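Local coordinates for cysteine synthase (Fusobacterium nucleatum subsp. nucleatum strain ATCC 25586, PDB 5XEM), which is a pyridoxal 5'-phosphate-dependent, hydrogen sulfide-producing enzyme that probably also makes L-cysteine and acetate from O-acetyl-L-serine and hydrogen sulfide, at residues 18-23 and 34-39; 47-52 and 154-159. One frame throughout, in Å; residues are numbered along the deposited sequence. Where two conformers were deposited one is given.

Interaction 1 (18-23 and 34-39); sequences PLVKIN and VKLEGS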
loop_
_atom_site.group_PDB
_atom_site.type_symbol
_atom_site.label_atom_id
_atom_site.label_comp_id
_atom_site.label_asym_id
_atom_site.label_seq_id
_atom_site.Cartn_x
_atom_site.Cartn_y
_atom_site.Cartn_z
ATOM N N PRO A 18 -1.491 6.535 10.046
ATOM C CA PRO A 18 -0.574 6.592 11.188
ATOM C C PRO A 18 0.478 7.694 11.125
ATOM O O PRO A 18 0.873 8.150 10.019
ATOM C CB PRO A 18 0.072 5.214 11.161
ATOM C CG PRO A 18 0.025 4.796 9.726
ATOM C CD PRO A 18 -1.258 5.362 9.184
ATOM N N LEU A 19 0.921 8.112 12.311
ATOM C CA LEU A 19 2.038 9.046 12.498
ATOM C C LEU A 19 3.181 8.193 13.035
ATOM O O LEU A 19 3.021 7.522 14.042
ATOM C CB LEU A 19 1.730 10.077 13.592
ATOM C CG LEU A 19 1.511 11.544 13.283
ATOM C CD1 LEU A 19 1.587 12.352 14.580
ATOM C CD2 LEU A 19 2.480 12.094 12.241
ATOM N N VAL A 20 4.321 8.204 12.388
ATOM C CA VAL A 20 5.448 7.373 12.796
ATOM C C VAL A 20 6.616 8.247 13.218
ATOM O O VAL A 20 6.953 9.205 12.527
ATOM C CB VAL A 20 5.897 6.482 11.629
ATOM C CG1 VAL A 20 7.035 5.549 12.050
ATOM C CG2 VAL A 20 4.713 5.683 11.108
ATOM N N LYS A 21 7.247 7.901 14.330
ATOM C CA LYS A 21 8.428 8.648 14.781
ATOM C C LYS A 21 9.655 8.197 14.025
ATOM O O LYS A 21 9.797 7.012 13.747
ATOM C CB LYS A 21 8.674 8.462 16.283
ATOM C CG LYS A 21 9.891 9.255 16.757
ATOM C CD LYS A 21 9.698 9.850 18.141
ATOM C CE LYS A 21 10.957 10.613 18.581
ATOM N NZ LYS A 21 11.601 9.957 19.757
ATOM N N ILE A 22 10.547 9.134 13.722
ATOM C CA ILE A 22 11.801 8.849 13.037
ATOM C C ILE A 22 12.855 8.532 14.103
ATOM O O ILE A 22 13.107 9.360 14.982
ATOM C CB ILE A 22 12.227 10.029 12.140
ATOM C CG1 ILE A 22 11.209 10.222 11.012
ATOM C CG2 ILE A 22 13.614 9.831 11.532
ATOM C CD1 ILE A 22 11.225 9.126 9.959
ATOM N N ASN A 23 13.438 7.343 14.025
ATOM C CA ASN A 23 14.298 6.813 15.102
ATOM C C ASN A 23 15.748 6.621 14.743
ATOM O O ASN A 23 16.598 6.652 15.617
ATOM C CB ASN A 23 13.818 5.451 15.572
ATOM C CG ASN A 23 12.385 5.452 15.966
ATOM O OD1 ASN A 23 11.998 6.127 16.913
ATOM N ND2 ASN A 23 11.565 4.679 15.232
ATOM N N VAL A 34 6.305 11.338 10.793
ATOM C CA VAL A 34 5.860 11.324 9.406
ATOM C C VAL A 34 4.432 10.778 9.400
ATOM O O VAL A 34 4.160 9.721 9.961
ATOM C CB VAL A 34 6.794 10.469 8.534
ATOM C CG1 VAL A 34 6.319 10.408 7.087
ATOM C CG2 VAL A 34 8.227 11.010 8.609
ATOM N N LYS A 35 3.527 11.524 8.786
ATOM C CA LYS A 35 2.143 11.081 8.654
ATOM C C LYS A 35 2.047 10.342 7.321
ATOM O O LYS A 35 2.270 10.937 6.259
ATOM C CB LYS A 35 1.180 12.245 8.720
ATOM C CG LYS A 35 -0.275 11.741 8.758
ATOM C CD LYS A 35 -1.249 12.728 9.333
ATOM C CE LYS A 35 -2.685 12.249 9.298
ATOM N NZ LYS A 35 -2.966 11.101 10.214
ATOM N N LEU A 36 1.797 9.041 7.394
ATOM C CA LEU A 36 1.942 8.148 6.230
ATOM C C LEU A 36 0.652 8.054 5.437
ATOM O O LEU A 36 -0.156 7.167 5.663
ATOM C CB LEU A 36 2.397 6.775 6.666
ATOM C CG LEU A 36 3.787 6.689 7.340
ATOM C CD1 LEU A 36 4.031 5.261 7.885
ATOM C CD2 LEU A 36 4.875 7.128 6.370
ATOM N N GLU A 37 0.447 8.996 4.513
ATOM C CA GLU A 37 -0.782 8.996 3.715
ATOM C C GLU A 37 -0.771 7.890 2.652
ATOM O O GLU A 37 -1.782 7.598 2.027
ATOM C CB GLU A 37 -1.024 10.363 3.094
ATOM C CG GLU A 37 -1.252 11.426 4.155
ATOM C CD GLU A 37 -2.616 11.275 4.793
ATOM O OE1 GLU A 37 -3.614 11.277 4.040
ATOM O OE2 GLU A 37 -2.689 11.159 6.035
ATOM N N GLY A 38 0.377 7.253 2.475
ATOM C CA GLY A 38 0.440 6.039 1.697
ATOM C C GLY A 38 -0.337 4.874 2.286
ATOM O O GLY A 38 -0.571 3.907 1.598
ATOM N N SER A 39 -0.733 4.969 3.554
ATOM C CA SER A 39 -1.551 3.949 4.194
ATOM C C SER A 39 -2.992 3.984 3.710
ATOM O O SER A 39 -3.726 3.016 3.927
ATOM C CB SER A 39 -1.543 4.112 5.705
ATOM O OG SER A 39 -0.223 3.909 6.199
#

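Interaction 2 (47-52 and 154-159); sequences DRIALK and KAHYET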
loop_
_atom_site.group_PDB
_atom_site.type_symbol
_atom_site.label_atom_id
_atom_site.label_comp_id
_atom_site.label_asym_id
_atom_site.label_seq_id
_atom_site.Cartn_x
_atom_site.Cartn_y
_atom_site.Cartn_z
ATOM N N ASP A 47 -6.887 10.262 -1.826
ATOM C CA ASP A 47 -8.107 9.547 -1.504
ATOM C C ASP A 47 -9.050 10.482 -0.693
ATOM O O ASP A 47 -10.290 10.449 -0.867
ATOM C CB ASP A 47 -7.808 8.350 -0.598
ATOM C CG ASP A 47 -7.212 7.157 -1.303
ATOM O OD1 ASP A 47 -6.832 7.273 -2.493
ATOM O OD2 ASP A 47 -7.116 6.083 -0.634
ATOM N N ARG A 48 -8.484 11.261 0.236
ATOM C CA ARG A 48 -9.301 12.148 1.091
ATOM C C ARG A 48 -10.059 13.195 0.274
ATOM O O ARG A 48 -11.264 13.448 0.522
ATOM C CB ARG A 48 -8.473 12.888 2.139
ATOM C CG ARG A 48 -7.797 12.019 3.165
ATOM C CD ARG A 48 -6.858 12.845 4.008
ATOM N NE ARG A 48 -6.050 12.074 4.933
ATOM C CZ ARG A 48 -6.343 11.782 6.200
ATOM N NH1 ARG A 48 -7.525 12.119 6.735
ATOM N NH2 ARG A 48 -5.487 11.094 6.917
ATOM N N ILE A 49 -9.372 13.801 -0.695
ATOM C CA ILE A 49 -9.992 14.846 -1.529
ATOM C C ILE A 49 -10.903 14.270 -2.597
ATOM O O ILE A 49 -11.950 14.866 -2.907
ATOM C CB ILE A 49 -8.976 15.894 -2.102
ATOM C CG1 ILE A 49 -8.186 15.429 -3.339
ATOM C CG2 ILE A 49 -8.082 16.420 -0.977
ATOM C CD1 ILE A 49 -7.517 16.604 -4.088
ATOM N N ALA A 50 -10.530 13.113 -3.155
ATOM C CA ALA A 50 -11.404 12.406 -4.078
ATOM C C ALA A 50 -12.756 12.118 -3.413
ATOM O O ALA A 50 -13.808 12.362 -3.995
ATOM C CB ALA A 50 -10.750 11.112 -4.547
ATOM N N LEU A 51 -12.699 11.590 -2.194
ATOM C CA LEU A 51 -13.910 11.263 -1.463
ATOM C C LEU A 51 -14.730 12.508 -1.185
ATOM O O LEU A 51 -15.931 12.539 -1.463
ATOM C CB LEU A 51 -13.592 10.593 -0.145
ATOM C CG LEU A 51 -14.804 10.112 0.662
ATOM C CD1 LEU A 51 -15.658 9.146 -0.156
ATOM C CD2 LEU A 51 -14.343 9.499 1.973
ATOM N N LYS A 52 -14.106 13.532 -0.627
ATOM C CA LYS A 52 -14.890 14.701 -0.274
ATOM C C LYS A 52 -15.443 15.441 -1.494
ATOM O O LYS A 52 -16.609 15.866 -1.478
ATOM C CB LYS A 52 -14.137 15.659 0.631
ATOM C CG LYS A 52 -15.103 16.708 1.210
ATOM C CD LYS A 52 -14.539 17.547 2.329
ATOM C CE LYS A 52 -15.554 18.549 2.862
ATOM N NZ LYS A 52 -16.638 17.923 3.652
ATOM N N LYS A 154 -10.558 21.689 2.371
ATOM C CA LYS A 154 -11.476 21.369 3.492
ATOM C C LYS A 154 -11.399 19.907 3.981
ATOM O O LYS A 154 -11.603 19.653 5.151
ATOM C CB LYS A 154 -12.925 21.711 3.166
ATOM C CG LYS A 154 -13.145 23.212 3.080
ATOM C CD LYS A 154 -14.564 23.625 2.684
ATOM C CE LYS A 154 -15.582 23.104 3.675
ATOM N NZ LYS A 154 -15.729 21.648 3.424
ATOM N N ALA A 155 -11.105 18.959 3.095
ATOM C CA ALA A 155 -10.949 17.565 3.493
ATOM C C ALA A 155 -9.830 17.439 4.533
ATOM O O ALA A 155 -10.005 16.793 5.565
ATOM C CB ALA A 155 -10.666 16.678 2.262
ATOM N N HIS A 156 -8.728 18.148 4.296
ATOM C CA HIS A 156 -7.546 18.116 5.177
ATOM C C HIS A 156 -7.769 18.945 6.430
ATOM O O HIS A 156 -7.291 18.603 7.510
ATOM C CB HIS A 156 -6.333 18.634 4.429
ATOM C CG HIS A 156 -5.937 17.754 3.240
ATOM N ND1 HIS A 156 -5.438 16.509 3.397
ATOM C CD2 HIS A 156 -6.010 17.983 1.875
ATOM C CE1 HIS A 156 -5.197 15.965 2.171
ATOM N NE2 HIS A 156 -5.521 16.887 1.238
ATOM N N TYR A 157 -8.485 20.052 6.268
ATOM C CA TYR A 157 -8.893 20.867 7.434
ATOM C C TYR A 157 -9.706 20.025 8.423
ATOM O O TYR A 157 -9.492 20.121 9.642
ATOM C CB TYR A 157 -9.692 22.051 6.925
ATOM C CG TYR A 157 -10.272 22.970 7.969
ATOM C CD1 TYR A 157 -9.550 24.065 8.425
ATOM C CD2 TYR A 157 -11.585 22.795 8.429
ATOM C CE1 TYR A 157 -10.095 24.946 9.359
ATOM C CE2 TYR A 157 -12.138 23.660 9.365
ATOM C CZ TYR A 157 -11.387 24.737 9.816
ATOM O OH TYR A 157 -11.921 25.616 10.732
ATOM N N GLU A 158 -10.600 19.196 7.887
ATOM C CA GLU A 158 -11.530 18.358 8.667
ATOM C C GLU A 158 -10.985 17.066 9.221
ATOM O O GLU A 158 -11.446 16.613 10.273
ATOM C CB GLU A 158 -12.780 18.055 7.842
ATOM C CG GLU A 158 -13.589 19.330 7.619
ATOM C CD GLU A 158 -14.784 19.142 6.724
ATOM O OE1 GLU A 158 -15.011 18.013 6.237
ATOM O OE2 GLU A 158 -15.490 20.141 6.482
ATOM N N THR A 159 -10.043 16.442 8.527
ATOM C CA THR A 159 -9.628 15.092 8.902
ATOM C C THR A 159 -8.154 15.068 9.168
ATOM O O THR A 159 -7.766 14.888 10.317
ATOM C CB THR A 159 -10.089 14.051 7.867
ATOM O OG1 THR A 159 -9.479 14.325 6.600
ATOM C CG2 THR A 159 -11.645 14.130 7.744
#

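Interaction 1 (18-23 and 34-39)
Leu36 N donates a nearly straight hydrogen bond to Pro18 O (2.9 Å, 172° at the hydrogen), arriving almost in line with the carbonyl. Val20 and Val34 form a hydrogen-bonded antiparallel pair, with Val20 N to Val34 O at 2.9 Å and Val34 N to Val20 O at 2.8 Å. Between these rungs Leu19 faces Lys35 in a non-hydrogen-bonded pair. Here the packing is close. Leu19 CD2 rests 3.7 Å from Lys35 N, beside the Val34-Lys35 peptide. Strand 291-296 and helix 151-167 cover this face, and Lys35 NZ bonds to Thr17 and Glu163. The two segments belong to a beta hairpin, whose strand 19-21 is the outermost, antiparallel strand of a mixed sheet within this chain. On the face of Val20 and Val34, CG1 of Val34 lies anti to the backbone N (chi1 178°). Val34 CG2 is then beside that N and meets Ile22 CD1 at 3.8 Å. The end at Pro18, Leu36 and Ser39 is the more exposed one. The Pro18 ring packs loosely there: Pro18 CG stays 4.3 Å from Leu36 CB, while Pro18 CD lies 3.5 Å from Ser39 OG. Leu13 of the second subunit packs on both Pro18 and Leu36.

Interaction 2 (47-52 and 154-159)
Lys52 lies across the backbone of Ala155 and reaches Glu158 with its tip. The motif is a steep helix-helix crossing: the axes of 47-52 and 154-159 approach to 9.2 Å at 108°. Ala155 sits at the crossing, and its methyl group packs against Arg48 O and the start of the Lys52 chain. Lys52 CB is 4.0 Å from Ala155 CB. Lys52 CG lies anti to the backbone N, and the chain runs extended from there. Lys52 CD passes over the start of the Ala155 residue, 3.8 Å from Ala155 CA. Lys52 CE comes to 3.2 Å from Lys154 NZ. A bend at the last torsion (chi4 72°) then brings Lys52 NZ to Glu158 OE1 at 3.1 Å. This salt bridge meets the syn side of the carboxylate. Lys154 NZ makes a weaker salt bridge to Glu158 OE2, so one carboxylate bridges two neighbouring ammonium groups and probably offsets their repulsion. This trio is partly exposed.

The other flank is more buried. Ile49 CG2 meets His156 NE2 obliquely at 3.4 Å. His156 ND1 is hydrogen-bonded to Thr160, which fixes the ring from its other nitrogen. Arg48 CD approaches the same ring obliquely. The Arg48 guanidinium is gripped from several directions: NE pairs with Glu37 and NH2 with Glu163. Arg48 NH1 donates a bent hydrogen bond to Thr159 OG1 at 3.0 Å, tilted somewhat from the guanidinium plane. Thr159 OG1 in turn donates a hydrogen bond to Ala155 O at 2.7 Å, from a position 39° out of the carbonyl plane. Thr159 N also bonds to Ala155 O, from the opposite face of that carbonyl.

How the interactions relate
Interactions 1 and 2 follow each other in the chain: strand 31-36 leads into helix 46-60. Their centres are 18 Å apart, but a salt bridge joins them, with Glu37 OE1 2.7 Å from Arg48 NE. Lys35 CE also packs 3.9 Å from Arg48 NH2. One carboxylate oxygen, Glu163 OE1, is shared by both contacts. Interaction 2 is nearer the cofactor. The side chain of His156 is about 5 Å from the bound pyridoxal phosphate and about 4 Å from that of Ser184, a cofactor-binding residue. That of Ile49 is about 4 Å from the side chain of Lys46, the predicted attachment lysine, unattached here. In interaction 1 the Val34 side chain stays about 12 Å from the cofactor.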